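Side-chain contacts in peptidase M28 (Shewanella amazonensis SB2B, PDB 3IIB), which probably works as a zinc-dependent carboxypeptidase or dipeptidase of the M28 family, with two zinc ions in its active site: residues 282-287 with 426-431; 335-340 with 420-425. All blocks are in the same frame, centred on the assembly; numbering follows the deposited sequence.

Contact 1 of 2, residues 282-287 with 426-431; sequences KHILDL and FAWVMA
The indole of Trp-428 meets two aliphatic side chains, one over a face and one at an edge. Leu-287 CD1 lies over one face of the six-membered ring, 3.8 Å from the ring centroid and 20° off the normal, a CH-pi contact displaced toward the rim. Ile-284 comes in at the edge, near the ring plane, its CG2 3.8 Å from Trp-428 CE3. The other branch of Ile-284 reaches the helix itself: CD1 touches Ala-427 CB at 3.6 Å and packs equally close to the backbone N of Trp-428. The Trp-428 torsion (chi1 -177°), which sets CG opposite the backbone N, turns the indole across toward Leu-287. Helix 3-19 adds Val-9 and Leu-13 to the surroundings of the ring, and Asn-6 OD1 accepts the hydrogen bond from Trp-428 NE1. Replacing the tryptophan by an alanine would probably leave Leu-287 CD1 without the ring it covers, open a gap beside Ile-284 CG2 and deprive Asn-6 of its indole donor. No hydrogen bond or salt bridge joins the two segments; close apolar packing holds them, while the one polar atom of the indole is satisfied by a third helix, which suits a buried junction far from the zinc ions.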
loop_
_atom_site.group_PDB
_atom_site.type_symbol
_atom_site.label_atom_id
_atom_site.label_comp_id
_atom_site.label_asym_id
_atom_site.label_seq_id
_atom_site.Cartn_x
_atom_site.Cartn_y
_atom_site.Cartn_z
ATOM N N LYS A 282 -10.796 7.753 31.048
ATOM C CA LYS A 282 -10.116 8.917 31.608
ATOM C C LYS A 282 -11.063 10.104 31.653
ATOM O O LYS A 282 -11.105 10.820 32.632
ATOM C CB LYS A 282 -8.873 9.272 30.792
ATOM C CG LYS A 282 -8.142 10.552 31.222
ATOM C CD LYS A 282 -7.723 10.526 32.674
ATOM C CE LYS A 282 -6.685 11.573 32.958
ATOM N NZ LYS A 282 -7.160 12.974 32.768
ATOM N N HIS A 283 -11.829 10.313 30.583
ATOM C CA HIS A 283 -12.820 11.405 30.638
ATOM C C HIS A 283 -13.799 11.213 31.792
ATOM O O HIS A 283 -14.257 12.185 32.389
ATOM C CB HIS A 283 -13.552 11.570 29.309
ATOM C CG HIS A 283 -12.666 12.073 28.217
ATOM N ND1 HIS A 283 -11.983 13.268 28.306
ATOM C CD2 HIS A 283 -12.298 11.516 27.042
ATOM C CE1 HIS A 283 -11.227 13.419 27.229
ATOM N NE2 HIS A 283 -11.423 12.380 26.437
ATOM N N ILE A 284 -14.168 9.969 32.055
ATOM C CA ILE A 284 -15.076 9.654 33.171
ATOM C C ILE A 284 -14.381 9.902 34.517
ATOM O O ILE A 284 -14.957 10.540 35.437
ATOM C CB ILE A 284 -15.648 8.232 33.048
ATOM C CG1 ILE A 284 -16.649 8.181 31.894
ATOM C CG2 ILE A 284 -16.300 7.789 34.421
ATOM C CD1 ILE A 284 -17.117 6.757 31.502
ATOM N N LEU A 285 -13.125 9.462 34.596
ATOM C CA LEU A 285 -12.291 9.680 35.788
ATOM C C LEU A 285 -12.158 11.160 36.132
ATOM O O LEU A 285 -12.136 11.531 37.342
ATOM C CB LEU A 285 -10.893 9.031 35.592
ATOM C CG LEU A 285 -9.894 8.981 36.761
ATOM C CD1 LEU A 285 -10.376 8.053 37.874
ATOM C CD2 LEU A 285 -8.503 8.492 36.231
ATOM N N ASP A 286 -12.089 12.002 35.087
ATOM C CA ASP A 286 -12.036 13.453 35.211
ATOM C C ASP A 286 -13.303 14.092 35.749
ATOM O O ASP A 286 -13.261 15.250 36.124
ATOM C CB ASP A 286 -11.810 14.136 33.848
ATOM C CG ASP A 286 -10.429 13.911 33.272
ATOM O OD1 ASP A 286 -9.529 13.503 34.024
ATOM O OD2 ASP A 286 -10.269 14.155 32.038
ATOM N N LEU A 287 -14.441 13.401 35.728
ATOM C CA LEU A 287 -15.682 14.010 36.223
ATOM C C LEU A 287 -15.592 14.281 37.707
ATOM O O LEU A 287 -14.948 13.537 38.440
ATOM C CB LEU A 287 -16.848 13.088 35.992
ATOM C CG LEU A 287 -17.269 12.812 34.562
ATOM C CD1 LEU A 287 -18.288 11.664 34.592
ATOM C CD2 LEU A 287 -17.865 14.063 33.936
ATOM N N PHE A 426 -21.511 5.391 26.830
ATOM C CA PHE A 426 -21.883 4.025 27.181
ATOM C C PHE A 426 -21.430 3.666 28.593
ATOM O O PHE A 426 -22.221 3.122 29.387
ATOM C CB PHE A 426 -21.285 3.038 26.162
ATOM C CG PHE A 426 -21.552 1.592 26.476
ATOM C CD1 PHE A 426 -22.743 1.003 26.097
ATOM C CD2 PHE A 426 -20.589 0.795 27.090
ATOM C CE1 PHE A 426 -22.980 -0.338 26.345
ATOM C CE2 PHE A 426 -20.845 -0.539 27.362
ATOM C CZ PHE A 426 -22.030 -1.102 26.994
ATOM N N ALA A 427 -20.159 3.871 28.893
ATOM C CA ALA A 427 -19.627 3.461 30.182
ATOM C C ALA A 427 -20.303 4.277 31.293
ATOM O O ALA A 427 -20.688 3.715 32.293
ATOM C CB ALA A 427 -18.110 3.576 30.253
ATOM N N TRP A 428 -20.521 5.572 31.082
ATOM C CA TRP A 428 -21.200 6.373 32.103
ATOM C C TRP A 428 -22.664 5.948 32.288
ATOM O O TRP A 428 -23.117 5.692 33.408
ATOM C CB TRP A 428 -21.098 7.863 31.814
ATOM C CG TRP A 428 -21.738 8.634 32.890
ATOM C CD1 TRP A 428 -22.964 9.225 32.882
ATOM C CD2 TRP A 428 -21.202 8.832 34.193
ATOM N NE1 TRP A 428 -23.228 9.795 34.114
ATOM C CE2 TRP A 428 -22.153 9.573 34.931
ATOM C CE3 TRP A 428 -20.009 8.455 34.812
ATOM C CZ2 TRP A 428 -21.941 9.933 36.248
ATOM C CZ3 TRP A 428 -19.824 8.797 36.151
ATOM C CH2 TRP A 428 -20.781 9.529 36.836
ATOM N N VAL A 429 -23.434 5.893 31.214
ATOM C CA VAL A 429 -24.824 5.498 31.320
ATOM C C VAL A 429 -24.963 4.098 31.941
ATOM O O VAL A 429 -25.750 3.906 32.882
ATOM C CB VAL A 429 -25.563 5.601 29.953
ATOM C CG1 VAL A 429 -26.947 5.016 30.062
ATOM C CG2 VAL A 429 -25.654 7.099 29.505
HETATM N N MSE A 430 -24.151 3.138 31.501
HETATM C CA MSE A 430 -24.253 1.815 32.061
HETATM C C MSE A 430 -23.797 1.726 33.526
HETATM O O MSE A 430 -24.394 0.962 34.302
HETATM C CB MSE A 430 -23.472 0.789 31.236
HETATM C CG MSE A 430 -23.984 0.583 29.838
HETATM SE SE MSE A 430 -25.740 -0.261 29.787
HETATM C CE MSE A 430 -26.575 1.154 29.649
ATOM N N ALA A 431 -22.771 2.505 33.904
ATOM C CA ALA A 431 -22.275 2.503 35.279
ATOM C C ALA A 431 -23.222 3.182 36.251
ATOM O O ALA A 431 -23.027 3.080 37.463
ATOM C CB ALA A 431 -20.868 3.167 35.377
#

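Contact 2 of 2, residues 335-340 with 420-425; sequences GPIYQI and VAVYAQ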
loop_
_atom_site.group_PDB
_atom_site.type_symbol
_atom_site.label_atom_id
_atom_site.label_comp_id
_atom_site.label_asym_id
_atom_site.label_seq_id
_atom_site.Cartn_x
_atom_site.Cartn_y
_atom_site.Cartn_z
ATOM N N GLY A 335 -13.169 3.548 12.825
ATOM C CA GLY A 335 -14.350 4.073 12.128
ATOM C C GLY A 335 -15.467 4.416 13.096
ATOM O O GLY A 335 -15.587 3.784 14.130
ATOM N N PRO A 336 -16.331 5.393 12.754
ATOM C CA PRO A 336 -17.321 5.799 13.754
ATOM C C PRO A 336 -18.369 4.718 14.017
ATOM O O PRO A 336 -18.706 3.899 13.126
ATOM C CB PRO A 336 -17.977 7.053 13.139
ATOM C CG PRO A 336 -17.582 7.048 11.740
ATOM C CD PRO A 336 -16.408 6.178 11.523
ATOM N N ILE A 337 -18.902 4.756 15.231
ATOM C CA ILE A 337 -20.006 3.926 15.648
ATOM C C ILE A 337 -21.311 4.446 15.057
ATOM O O ILE A 337 -21.617 5.639 15.154
ATOM C CB ILE A 337 -20.095 3.845 17.202
ATOM C CG1 ILE A 337 -18.855 3.132 17.706
ATOM C CG2 ILE A 337 -21.365 3.077 17.637
ATOM C CD1 ILE A 337 -18.537 3.358 19.157
ATOM N N TYR A 338 -22.079 3.532 14.474
ATOM C CA TYR A 338 -23.387 3.864 13.841
ATOM C C TYR A 338 -24.607 3.173 14.471
ATOM O O TYR A 338 -25.743 3.529 14.156
ATOM C CB TYR A 338 -23.361 3.564 12.320
ATOM C CG TYR A 338 -23.129 2.099 11.984
ATOM C CD1 TYR A 338 -24.188 1.208 11.870
ATOM C CD2 TYR A 338 -21.841 1.603 11.800
ATOM C CE1 TYR A 338 -23.956 -0.153 11.576
ATOM C CE2 TYR A 338 -21.609 0.283 11.479
ATOM C CZ TYR A 338 -22.661 -0.600 11.398
ATOM O OH TYR A 338 -22.383 -1.937 11.099
ATOM N N GLN A 339 -24.377 2.250 15.385
ATOM C CA GLN A 339 -25.463 1.470 15.993
ATOM C C GLN A 339 -24.919 0.792 17.250
ATOM O O GLN A 339 -23.741 0.374 17.288
ATOM C CB GLN A 339 -25.974 0.416 15.000
ATOM C CG GLN A 339 -27.212 -0.353 15.465
ATOM C CD GLN A 339 -27.837 -1.112 14.306
ATOM O OE1 GLN A 339 -28.005 -0.540 13.236
ATOM N NE2 GLN A 339 -28.198 -2.389 14.516
ATOM N N ILE A 340 -25.771 0.684 18.277
ATOM C CA ILE A 340 -25.465 -0.190 19.406
ATOM C C ILE A 340 -26.458 -1.335 19.458
ATOM O O ILE A 340 -27.656 -1.133 19.573
ATOM C CB ILE A 340 -25.411 0.559 20.753
ATOM C CG1 ILE A 340 -24.353 1.651 20.704
ATOM C CG2 ILE A 340 -25.175 -0.470 21.947
ATOM C CD1 ILE A 340 -24.323 2.595 21.907
ATOM N N VAL A 420 -14.473 7.563 21.140
ATOM C CA VAL A 420 -14.177 7.921 22.521
ATOM C C VAL A 420 -15.455 8.510 23.175
ATOM O O VAL A 420 -15.833 8.125 24.298
ATOM C CB VAL A 420 -13.020 8.928 22.620
ATOM C CG1 VAL A 420 -12.873 9.371 24.046
ATOM C CG2 VAL A 420 -11.751 8.295 22.123
ATOM N N ALA A 421 -16.139 9.363 22.414
ATOM C CA ALA A 421 -17.374 10.023 22.883
ATOM C C ALA A 421 -18.430 8.995 23.181
ATOM O O ALA A 421 -19.033 9.027 24.251
ATOM C CB ALA A 421 -17.923 11.036 21.848
ATOM N N VAL A 422 -18.649 8.056 22.255
ATOM C CA VAL A 422 -19.720 7.054 22.421
ATOM C C VAL A 422 -19.392 6.054 23.550
ATOM O O VAL A 422 -20.276 5.686 24.330
ATOM C CB VAL A 422 -19.975 6.297 21.127
ATOM C CG1 VAL A 422 -21.086 5.271 21.376
ATOM C CG2 VAL A 422 -20.413 7.285 20.038
ATOM N N TYR A 423 -18.127 5.621 23.672
ATOM C CA TYR A 423 -17.765 4.724 24.771
ATOM C C TYR A 423 -17.881 5.420 26.116
ATOM O O TYR A 423 -18.262 4.798 27.103
ATOM C CB TYR A 423 -16.374 4.091 24.619
ATOM C CG TYR A 423 -16.455 2.738 23.945
ATOM C CD1 TYR A 423 -16.527 2.619 22.560
ATOM C CD2 TYR A 423 -16.518 1.566 24.694
ATOM C CE1 TYR A 423 -16.603 1.381 21.954
ATOM C CE2 TYR A 423 -16.614 0.327 24.098
ATOM C CZ TYR A 423 -16.686 0.227 22.737
ATOM O OH TYR A 423 -16.782 -1.032 22.152
ATOM N N ALA A 424 -17.544 6.707 26.155
ATOM C CA ALA A 424 -17.658 7.463 27.395
ATOM C C ALA A 424 -19.132 7.532 27.816
ATOM O O ALA A 424 -19.460 7.316 28.998
ATOM C CB ALA A 424 -17.031 8.827 27.264
ATOM N N GLN A 425 -20.019 7.816 26.868
ATOM C CA GLN A 425 -21.443 7.815 27.129
ATOM C C GLN A 425 -21.899 6.418 27.591
ATOM O O GLN A 425 -22.634 6.272 28.570
ATOM C CB GLN A 425 -22.259 8.212 25.892
ATOM C CG GLN A 425 -22.031 9.654 25.457
ATOM C CD GLN A 425 -22.997 10.156 24.412
ATOM O OE1 GLN A 425 -23.508 9.371 23.625
ATOM N NE2 GLN A 425 -23.279 11.462 24.426
#
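Strand against helix, with only carbon-to-carbon contacts between the side chains that meet, this contact packs the start of strand 337-343 on the middle of helix 413-432, in the catalytic domain of the M28 fold. The two segments run roughly the same way, their axes 24° apart and 10.1 Å at closest approach, a spacing that side chains must fill. Ile-337 does most of this. Its CG1 is anti to the carbonyl carbon (chi1 -65°) and the chain is extended beyond it, which carries CD1 into the angle between two neighbouring helix residues. There the methyl sits 3.8 Å from Val-422 CB, with Val-422 CG1 almost as close, and 3.9 Å from CE1 of Tyr-423, whose ring it approaches obliquely. Further along the strand Ile-340 makes a lighter contact, its CD1 4.2 Å from Val-422 CG1; this same CG1 branch therefore serves both isoleucines. Leu-390 of the adjacent strand 387-392 touches Val-422, Tyr-423 and Ile-340, widening the apolar layer. The strand backbone is also held by the helix: Gln-418 NE2 donates to the carbonyl O of Ile-337, and Asn-419 ND2 to that of Gly-335. The side chain of Tyr-423 lies about 8 Å from that of Asp-331, a zinc ligand, and about 12 Å from a zinc ion, so the packing lies near the metal site but is not part of it. Dispersion and exclusion of water hold the side chains, which share no directional bond; the polar ties from Gln-418 and Asn-419 act on the backbone.

In the fold
Both contacts are buried and both use helix 413-432, taking successive turns of it. Contact 2 grips the turns nearer the zinc site and pairs them with a strand of the small three-stranded sheet; contact 1 takes the later turns and pairs them with the end of helix 267-285, away from the metals, its centre about 24 Å from the chain's centre against about 17 Å for contact 2. Their centres are about 13 Å apart, and they touch where Ile-284 CD1 packs on Ala-424 O, at 3.5 Å. Neither has a polar bond across its segments, but contact 1 adds a CH-pi contact on an indole face to its aliphatic packing, whereas contact 2 is chiefly branched aliphatic packing.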